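WbmS, polysaccharide deacetylase involved in O-antigen biosynthesis (Bordetella bronchiseptica, PDB 3HFT) probably removes acetyl groups, as a zinc-binding polysaccharide deacetylase, from sugars used in building the bacterial O-antigen. Local coordinates at residues A22-I27 and R38-F43; V171-L176 and I202-F207; I158-W163 and W196-G201. All coordinates share one frame; numbering follows the deposited sequence. Where two conformers were deposited one is given.

Contact 1. Residues A22-I27 and R38-F43; sequences ARISDI and RIFLTF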
# COMPACT_ATOMS: atom_id res chain seq x y z
N ALA A 22 20.22 -5.87 9.01
CA ALA A 22 20.23 -4.46 9.34
C ALA A 22 18.92 -4.03 10.01
O ALA A 22 17.97 -4.81 10.10
CB ALA A 22 20.49 -3.65 8.07
N ARG A 23 18.94 -2.81 10.54
CA ARG A 23 17.77 -2.17 11.10
C ARG A 23 17.09 -1.32 10.02
O ARG A 23 17.75 -0.82 9.11
CB ARG A 23 18.20 -1.26 12.24
CG ARG A 23 18.94 -2.02 13.32
CD ARG A 23 19.56 -1.05 14.28
NE ARG A 23 20.56 -0.24 13.62
CZ ARG A 23 21.85 -0.21 13.90
NH1 ARG A 23 22.37 -0.94 14.87
NH2 ARG A 23 22.63 0.59 13.21
N ILE A 24 15.78 -1.12 10.12
CA ILE A 24 15.10 -0.27 9.13
C ILE A 24 15.75 1.12 9.05
O ILE A 24 15.96 1.64 7.95
CB ILE A 24 13.56 -0.19 9.41
CG1 ILE A 24 12.88 -1.57 9.23
CG2 ILE A 24 12.88 0.91 8.56
CD1 ILE A 24 12.72 -2.05 7.75
N SER A 25 16.14 1.72 10.19
CA SER A 25 16.74 3.06 10.14
C SER A 25 18.14 3.09 9.54
O SER A 25 18.73 4.18 9.39
CB SER A 25 16.79 3.67 11.54
OG SER A 25 17.41 2.78 12.43
N ASP A 26 18.69 1.94 9.17
CA ASP A 26 19.98 1.90 8.48
C ASP A 26 19.81 2.20 6.98
O ASP A 26 20.79 2.45 6.30
CB ASP A 26 20.67 0.54 8.65
CG ASP A 26 21.09 0.26 10.08
OD1 ASP A 26 21.54 1.17 10.78
OD2 ASP A 26 21.02 -0.92 10.48
N ILE A 27 18.57 2.20 6.48
CA ILE A 27 18.31 2.47 5.06
C ILE A 27 18.64 3.94 4.77
O ILE A 27 18.12 4.84 5.44
CB ILE A 27 16.84 2.19 4.70
CG1 ILE A 27 16.56 0.69 4.86
CG2 ILE A 27 16.49 2.69 3.25
CD1 ILE A 27 15.09 0.29 4.92
N ARG A 38 20.36 -6.94 1.45
CA ARG A 38 20.40 -7.07 2.88
C ARG A 38 19.06 -7.55 3.38
O ARG A 38 18.05 -7.47 2.67
CB ARG A 38 20.77 -5.73 3.53
CG ARG A 38 22.10 -5.20 3.04
CD ARG A 38 22.48 -3.94 3.76
NE ARG A 38 23.18 -4.22 5.01
CZ ARG A 38 23.45 -3.32 5.96
NH1 ARG A 38 23.06 -2.03 5.84
NH2 ARG A 38 24.12 -3.71 7.05
N ILE A 39 19.08 -8.05 4.61
CA ILE A 39 17.92 -8.62 5.25
C ILE A 39 17.55 -7.75 6.45
O ILE A 39 18.41 -7.37 7.26
CB ILE A 39 18.19 -10.05 5.71
CG1 ILE A 39 18.57 -10.94 4.50
CG2 ILE A 39 16.97 -10.58 6.47
CD1 ILE A 39 19.15 -12.31 4.86
N PHE A 40 16.28 -7.38 6.51
CA PHE A 40 15.74 -6.58 7.61
C PHE A 40 14.66 -7.39 8.35
O PHE A 40 13.53 -7.52 7.87
CB PHE A 40 15.14 -5.28 7.08
CG PHE A 40 16.13 -4.39 6.39
CD1 PHE A 40 16.56 -4.67 5.12
CD2 PHE A 40 16.68 -3.29 7.03
CE1 PHE A 40 17.49 -3.88 4.48
CE2 PHE A 40 17.59 -2.48 6.39
CZ PHE A 40 18.01 -2.78 5.11
N LEU A 41 15.03 -7.99 9.48
CA LEU A 41 14.07 -8.74 10.28
C LEU A 41 13.26 -7.74 11.07
O LEU A 41 13.83 -6.85 11.76
CB LEU A 41 14.79 -9.71 11.23
CG LEU A 41 15.62 -10.84 10.60
CD1 LEU A 41 16.40 -11.60 11.70
CD2 LEU A 41 14.73 -11.77 9.82
N THR A 42 11.95 -7.84 10.96
CA THR A 42 11.04 -6.95 11.66
C THR A 42 10.03 -7.78 12.44
O THR A 42 9.61 -8.86 12.00
CB THR A 42 10.34 -5.94 10.70
OG1 THR A 42 9.39 -6.61 9.87
CG2 THR A 42 11.37 -5.15 9.84
N PHE A 43 9.65 -7.26 13.61
CA PHE A 43 8.75 -7.94 14.51
C PHE A 43 7.60 -7.04 14.91
O PHE A 43 7.80 -6.02 15.51
CB PHE A 43 9.55 -8.39 15.74
CG PHE A 43 10.62 -9.38 15.39
CD1 PHE A 43 10.33 -10.74 15.36
CD2 PHE A 43 11.89 -8.96 15.04
CE1 PHE A 43 11.28 -11.65 14.97
CE2 PHE A 43 12.86 -9.85 14.65
CZ PHE A 43 12.56 -11.20 14.61
O HOH W 1 15.26 -4.70 10.74
O HOH W 2 17.65 -7.56 10.57
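The guanidinium of Arg38 lies flat over the methyl of Ala22, whose CB sits 3.6 Å above the centre of its plane, just ahead of strand 39-44 in the parallel sheet of this polysaccharide deacetylase domain. Arg38 reaches it with CG anti to the carbonyl carbon and a bend at chi3 (86°), and its nitrogens bond to the carbonyls of Ser34 and Asn19. At Ile39 the backbone takes over: Ala22 N donates to Ile39 O at 2.9 Å. Phe40 brings the main side chain. Its ring packs against the segment 22-27, with Ile27 CD1 over one face, CG1 of Ile27 3.7 Å from CE2, and the carbonyl of Arg23 at the edge, Arg23 O lying 3.2 Å from Phe40 CE2. Ala22 CB approaches the same CE2 obliquely. Within the turn, Arg23 NH2 is salt-bridged to Asp26 OD1 at 2.7 Å, Arg23 N donates to Asp26 OD2, and Asp26 N returns a bond to Arg23 O. Two waters bridge the loop to the strand at Leu41: one donates to both Ala22 O and Leu41 O, the other lies 2.8 Å from Ala22 O and accepts from Leu41 N. Thr42 closes the contact with its methyl, while OG1 bonds to Leu205 O and Arg125: CG2 rests 3.9 Å from Ile24 CG1.

Contact 2. Residues V171-L176 and I202-F207; sequences VRVPYL and INVLDF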
# COMPACT_ATOMS: atom_id res chain seq x y z
N VAL A 171 10.51 7.74 3.75
CA VAL A 171 10.93 6.70 2.85
C VAL A 171 9.93 5.54 3.02
O VAL A 171 9.56 5.16 4.15
CB VAL A 171 12.35 6.25 3.19
CG1 VAL A 171 12.70 4.94 2.46
CG2 VAL A 171 13.35 7.37 2.87
N ARG A 172 9.39 5.04 1.91
CA ARG A 172 8.53 3.88 1.98
C ARG A 172 9.39 2.64 1.78
O ARG A 172 10.18 2.54 0.82
CB ARG A 172 7.41 3.95 0.94
CG ARG A 172 6.58 5.19 1.08
CD ARG A 172 5.19 4.89 0.60
NE ARG A 172 4.47 4.13 1.61
CZ ARG A 172 3.18 3.84 1.53
NH1 ARG A 172 2.49 4.22 0.48
NH2 ARG A 172 2.59 3.18 2.51
N VAL A 173 9.26 1.70 2.71
CA VAL A 173 10.02 0.49 2.71
C VAL A 173 9.08 -0.73 2.50
O VAL A 173 8.34 -1.08 3.39
CB VAL A 173 10.78 0.33 4.05
CG1 VAL A 173 11.63 -0.98 4.03
CG2 VAL A 173 11.64 1.60 4.36
N PRO A 174 9.11 -1.37 1.30
CA PRO A 174 8.18 -2.47 1.09
C PRO A 174 8.74 -3.76 1.67
O PRO A 174 9.95 -3.94 1.69
CB PRO A 174 8.14 -2.57 -0.43
CG PRO A 174 9.53 -2.23 -0.84
CD PRO A 174 9.92 -1.10 0.11
N TYR A 175 7.86 -4.66 2.11
CA TYR A 175 8.30 -5.93 2.66
C TYR A 175 7.66 -7.08 1.94
O TYR A 175 6.62 -6.92 1.30
CB TYR A 175 8.11 -6.01 4.17
CG TYR A 175 6.73 -6.15 4.75
CD1 TYR A 175 5.88 -5.05 4.89
CD2 TYR A 175 6.32 -7.34 5.28
CE1 TYR A 175 4.65 -5.16 5.49
CE2 TYR A 175 5.10 -7.46 5.92
CZ TYR A 175 4.26 -6.37 6.02
OH TYR A 175 3.06 -6.48 6.70
N LEU A 176 8.37 -8.21 1.95
CA LEU A 176 8.05 -9.29 1.01
C LEU A 176 7.66 -10.66 1.59
O LEU A 176 7.30 -11.58 0.85
CB LEU A 176 9.24 -9.44 0.04
CG LEU A 176 10.69 -9.65 0.53
CD1 LEU A 176 10.85 -10.84 1.51
CD2 LEU A 176 11.66 -9.77 -0.67
N ILE A 202 15.70 -5.10 -1.71
CA ILE A 202 15.59 -5.04 -0.27
C ILE A 202 14.76 -6.21 0.24
O ILE A 202 13.73 -6.53 -0.34
CB ILE A 202 15.01 -3.66 0.19
CG1 ILE A 202 15.25 -3.50 1.69
CG2 ILE A 202 13.53 -3.50 -0.20
CD1 ILE A 202 14.79 -2.16 2.21
N ASN A 203 15.19 -6.85 1.34
CA ASN A 203 14.51 -8.03 1.88
C ASN A 203 14.01 -7.82 3.31
O ASN A 203 14.77 -8.01 4.28
CB ASN A 203 15.49 -9.21 1.88
CG ASN A 203 16.01 -9.53 0.49
OD1 ASN A 203 15.40 -10.33 -0.24
ND2 ASN A 203 17.19 -8.98 0.15
N VAL A 204 12.77 -7.37 3.45
CA VAL A 204 12.18 -7.11 4.75
C VAL A 204 11.19 -8.25 5.05
O VAL A 204 10.33 -8.58 4.20
CB VAL A 204 11.50 -5.72 4.82
CG1 VAL A 204 11.02 -5.44 6.25
CG2 VAL A 204 12.43 -4.61 4.31
N LEU A 205 11.35 -8.87 6.22
CA LEU A 205 10.46 -9.95 6.64
C LEU A 205 9.79 -9.51 7.93
O LEU A 205 10.41 -8.80 8.74
CB LEU A 205 11.23 -11.26 6.85
CG LEU A 205 11.90 -11.89 5.62
CD1 LEU A 205 13.34 -11.36 5.43
CD2 LEU A 205 11.95 -13.39 5.72
N ASP A 206 8.54 -9.93 8.12
CA ASP A 206 7.76 -9.59 9.30
C ASP A 206 7.35 -10.86 10.05
O ASP A 206 6.64 -11.72 9.51
CB ASP A 206 6.52 -8.83 8.87
CG ASP A 206 5.67 -8.33 10.04
OD1 ASP A 206 6.13 -8.39 11.21
OD2 ASP A 206 4.56 -7.81 9.74
N PHE A 207 7.78 -10.94 11.31
CA PHE A 207 7.41 -12.06 12.21
C PHE A 207 6.62 -11.54 13.42
O PHE A 207 6.83 -10.43 13.87
CB PHE A 207 8.64 -12.75 12.76
CG PHE A 207 9.44 -13.52 11.73
CD1 PHE A 207 10.43 -12.91 10.99
CD2 PHE A 207 9.23 -14.89 11.55
CE1 PHE A 207 11.19 -13.65 10.07
CE2 PHE A 207 9.96 -15.62 10.63
CZ PHE A 207 10.93 -14.99 9.88
O HOH W 3 11.36 -6.30 1.15
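In Tyr175, chi1 of 72° sets CG between the residue's own backbone N and carbonyl carbon; in Val204, which it meets, chi1 of -175° puts CG1 anti to N. The CB atoms of Tyr175 and Val204 lie 3.5 Å apart, a tight approach where the backbones are also nearest. From there the Tyr175 ring crosses the Asp206 side chain at a slant, CE2 touching Asp206 CB at 3.5 Å, with ring and carboxylate planes 72° apart. The hydroxyl bonds to Glu178, and Arg125 makes a cation-pi contact with the ring. Asp206 OD2 also lies near the carboxylates of Asp44 and Glu178. Before Tyr175, CG1 of Val173 packs on CG2 of Val204 at 3.7 Å and on CD1 of Ile202, crossing both side chains at about a right angle. After it, Leu176 N donates to Val204 O at 3.0 Å. A water completes the join: it donates to Pro174 O and Ile202 O and accepts from Val204 N at 2.9 Å. The segment 171-176 thus leaves strand 171-172 of the mixed sheet and passes to strand 177-178, the neighbour of 203-207 in the parallel sheet; strand 39-44 flanks 203-207 on its other side, and helix 245-256 covers Leu205 and Phe207.

Contact 3. Residues I158-W163 and W196-G201; sequences IVLQPW and WYQPDG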
# COMPACT_ATOMS: atom_id res chain seq x y z
N ILE A 158 8.53 -9.14 -8.61
CA ILE A 158 8.94 -7.75 -8.48
C ILE A 158 10.16 -7.65 -7.58
O ILE A 158 10.12 -8.05 -6.39
CB ILE A 158 7.80 -6.89 -7.89
CG1 ILE A 158 6.56 -6.95 -8.80
CG2 ILE A 158 8.28 -5.43 -7.73
CD1 ILE A 158 5.27 -6.38 -8.20
N VAL A 159 11.22 -7.07 -8.12
CA VAL A 159 12.43 -6.77 -7.34
C VAL A 159 12.18 -5.47 -6.64
O VAL A 159 11.91 -4.43 -7.27
CB VAL A 159 13.67 -6.69 -8.18
CG1 VAL A 159 14.92 -6.35 -7.33
CG2 VAL A 159 13.89 -8.00 -8.93
N LEU A 160 12.31 -5.51 -5.33
CA LEU A 160 11.92 -4.38 -4.48
C LEU A 160 13.04 -3.49 -4.07
O LEU A 160 14.18 -3.97 -3.87
CB LEU A 160 11.28 -4.91 -3.25
CG LEU A 160 9.94 -5.63 -3.43
CD1 LEU A 160 9.50 -6.22 -2.12
CD2 LEU A 160 8.88 -4.65 -4.01
N GLN A 161 12.71 -2.21 -3.90
CA GLN A 161 13.63 -1.15 -3.50
C GLN A 161 12.81 -0.14 -2.66
O GLN A 161 11.64 0.12 -2.99
CB GLN A 161 14.18 -0.42 -4.75
CG GLN A 161 14.64 -1.32 -5.95
CD GLN A 161 15.95 -2.02 -5.68
OE1 GLN A 161 16.65 -1.66 -4.74
NE2 GLN A 161 16.32 -3.02 -6.51
N PRO A 162 13.40 0.46 -1.61
CA PRO A 162 12.65 1.49 -0.89
C PRO A 162 12.61 2.72 -1.82
O PRO A 162 13.39 2.81 -2.76
CB PRO A 162 13.54 1.76 0.34
CG PRO A 162 14.93 1.52 -0.20
CD PRO A 162 14.77 0.34 -1.12
N TRP A 163 11.70 3.65 -1.56
CA TRP A 163 11.58 4.85 -2.36
C TRP A 163 11.18 6.05 -1.52
O TRP A 163 10.69 5.91 -0.40
CB TRP A 163 10.59 4.62 -3.52
CG TRP A 163 9.17 4.45 -3.19
CD1 TRP A 163 8.27 5.45 -3.04
CD2 TRP A 163 8.45 3.22 -3.01
NE1 TRP A 163 7.04 4.94 -2.76
CE2 TRP A 163 7.11 3.57 -2.75
CE3 TRP A 163 8.80 1.87 -3.02
CZ2 TRP A 163 6.13 2.63 -2.51
CZ3 TRP A 163 7.84 0.93 -2.80
CH2 TRP A 163 6.50 1.31 -2.53
N TRP A 196 12.72 -16.52 -1.10
CA TRP A 196 12.24 -15.15 -1.16
C TRP A 196 13.34 -14.12 -1.41
O TRP A 196 13.04 -12.95 -1.71
CB TRP A 196 11.55 -14.83 0.20
CG TRP A 196 12.36 -15.31 1.34
CD1 TRP A 196 12.23 -16.49 1.97
CD2 TRP A 196 13.48 -14.65 1.94
NE1 TRP A 196 13.22 -16.63 2.93
CE2 TRP A 196 13.98 -15.49 2.95
CE3 TRP A 196 14.11 -13.42 1.72
CZ2 TRP A 196 15.11 -15.17 3.71
CZ3 TRP A 196 15.22 -13.10 2.47
CH2 TRP A 196 15.70 -13.97 3.47
N TYR A 197 14.60 -14.55 -1.29
CA TYR A 197 15.75 -13.65 -1.28
C TYR A 197 16.03 -12.96 -2.60
O TYR A 197 16.12 -13.60 -3.64
CB TYR A 197 17.02 -14.40 -0.81
CG TYR A 197 18.23 -13.50 -0.69
CD1 TYR A 197 18.28 -12.50 0.29
CD2 TYR A 197 19.30 -13.62 -1.56
CE1 TYR A 197 19.41 -11.64 0.40
CE2 TYR A 197 20.43 -12.78 -1.46
CZ TYR A 197 20.47 -11.80 -0.49
OH TYR A 197 21.57 -10.98 -0.42
N GLN A 198 16.21 -11.64 -2.53
CA GLN A 198 16.59 -10.82 -3.64
C GLN A 198 18.01 -10.26 -3.41
O GLN A 198 18.22 -9.35 -2.58
CB GLN A 198 15.60 -9.66 -3.79
CG GLN A 198 14.13 -10.09 -3.77
CD GLN A 198 13.18 -8.99 -4.17
OE1 GLN A 198 13.57 -7.82 -4.30
NE2 GLN A 198 11.91 -9.37 -4.40
N PRO A 199 19.00 -10.80 -4.13
CA PRO A 199 20.35 -10.24 -3.95
C PRO A 199 20.40 -8.83 -4.46
O PRO A 199 21.31 -8.07 -4.10
CB PRO A 199 21.22 -11.14 -4.82
CG PRO A 199 20.32 -11.88 -5.68
CD PRO A 199 18.98 -11.89 -5.12
N ASP A 200 19.43 -8.50 -5.31
CA ASP A 200 19.35 -7.22 -6.01
C ASP A 200 18.24 -6.29 -5.50
O ASP A 200 17.99 -5.25 -6.11
CB ASP A 200 19.13 -7.43 -7.52
CG ASP A 200 18.01 -8.44 -7.84
OD1 ASP A 200 17.43 -9.09 -6.94
OD2 ASP A 200 17.73 -8.61 -9.04
N GLY A 201 17.63 -6.63 -4.38
CA GLY A 201 16.57 -5.82 -3.83
C GLY A 201 16.67 -5.76 -2.33
O GLY A 201 17.63 -6.29 -1.74
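Hydrogen bonds carry the meeting of Gln198 with the backbone of Ile158 and Leu160. The Gln198 side chain is extended (chi2 -169°), which carries CD out toward the loop, and both amide atoms are used there: OE1 accepts from Leu160 N at 2.8 Å (171°), on a lone pair in the carbonyl plane, while NE2 donates a hydrogen bond to Ile158 O at 3.0 Å, the acceptor lying out of the Gln198 amide plane. Together they fix the amide's rotation. In the conformer described, Gln161, bent at chi2, returns the exchange: NE2 donates to Asp200 O at 2.8 Å and OE1 takes a bond from Trp35 NE1.

Van der Waals packing fills in between. Val159 CG1 rests 3.5 Å from Asp200 O and also touches Gln198 OE1, and its side chain crosses that of Asp200 at about a right angle. Gly201 CA comes within 3.0 Å of Leu160 O. Ile158 also packs on Ile158 of the second subunit.

Such glutamine-to-backbone bridging joins two irregular loops: a type I beta turn from Gln198 to Gly201, leading into strand 203-207 of the parallel sheet, is tied to the approach to strand 163-164 of the mixed sheet.

Contacts 1 and 2 share the parallel sheet: strands 39-44 and 203-207 are neighbours, joined by Phe40 N to Asn203 O at 2.8 Å, and the centres of the two contacts lie 8 Å apart. Contact 3 stands farther out, its centre 9 Å from that of contact 2 and 13 Å from that of contact 1. It is tied to contact 2 at both ends, by Gln198 N to Asn203 OD1 and Arg172 N to Trp163 O, each 2.8 Å. The zinc ion, held by Asp46, His92 and His127, lies about 10 Å from the Thr42 side chain of contact 1.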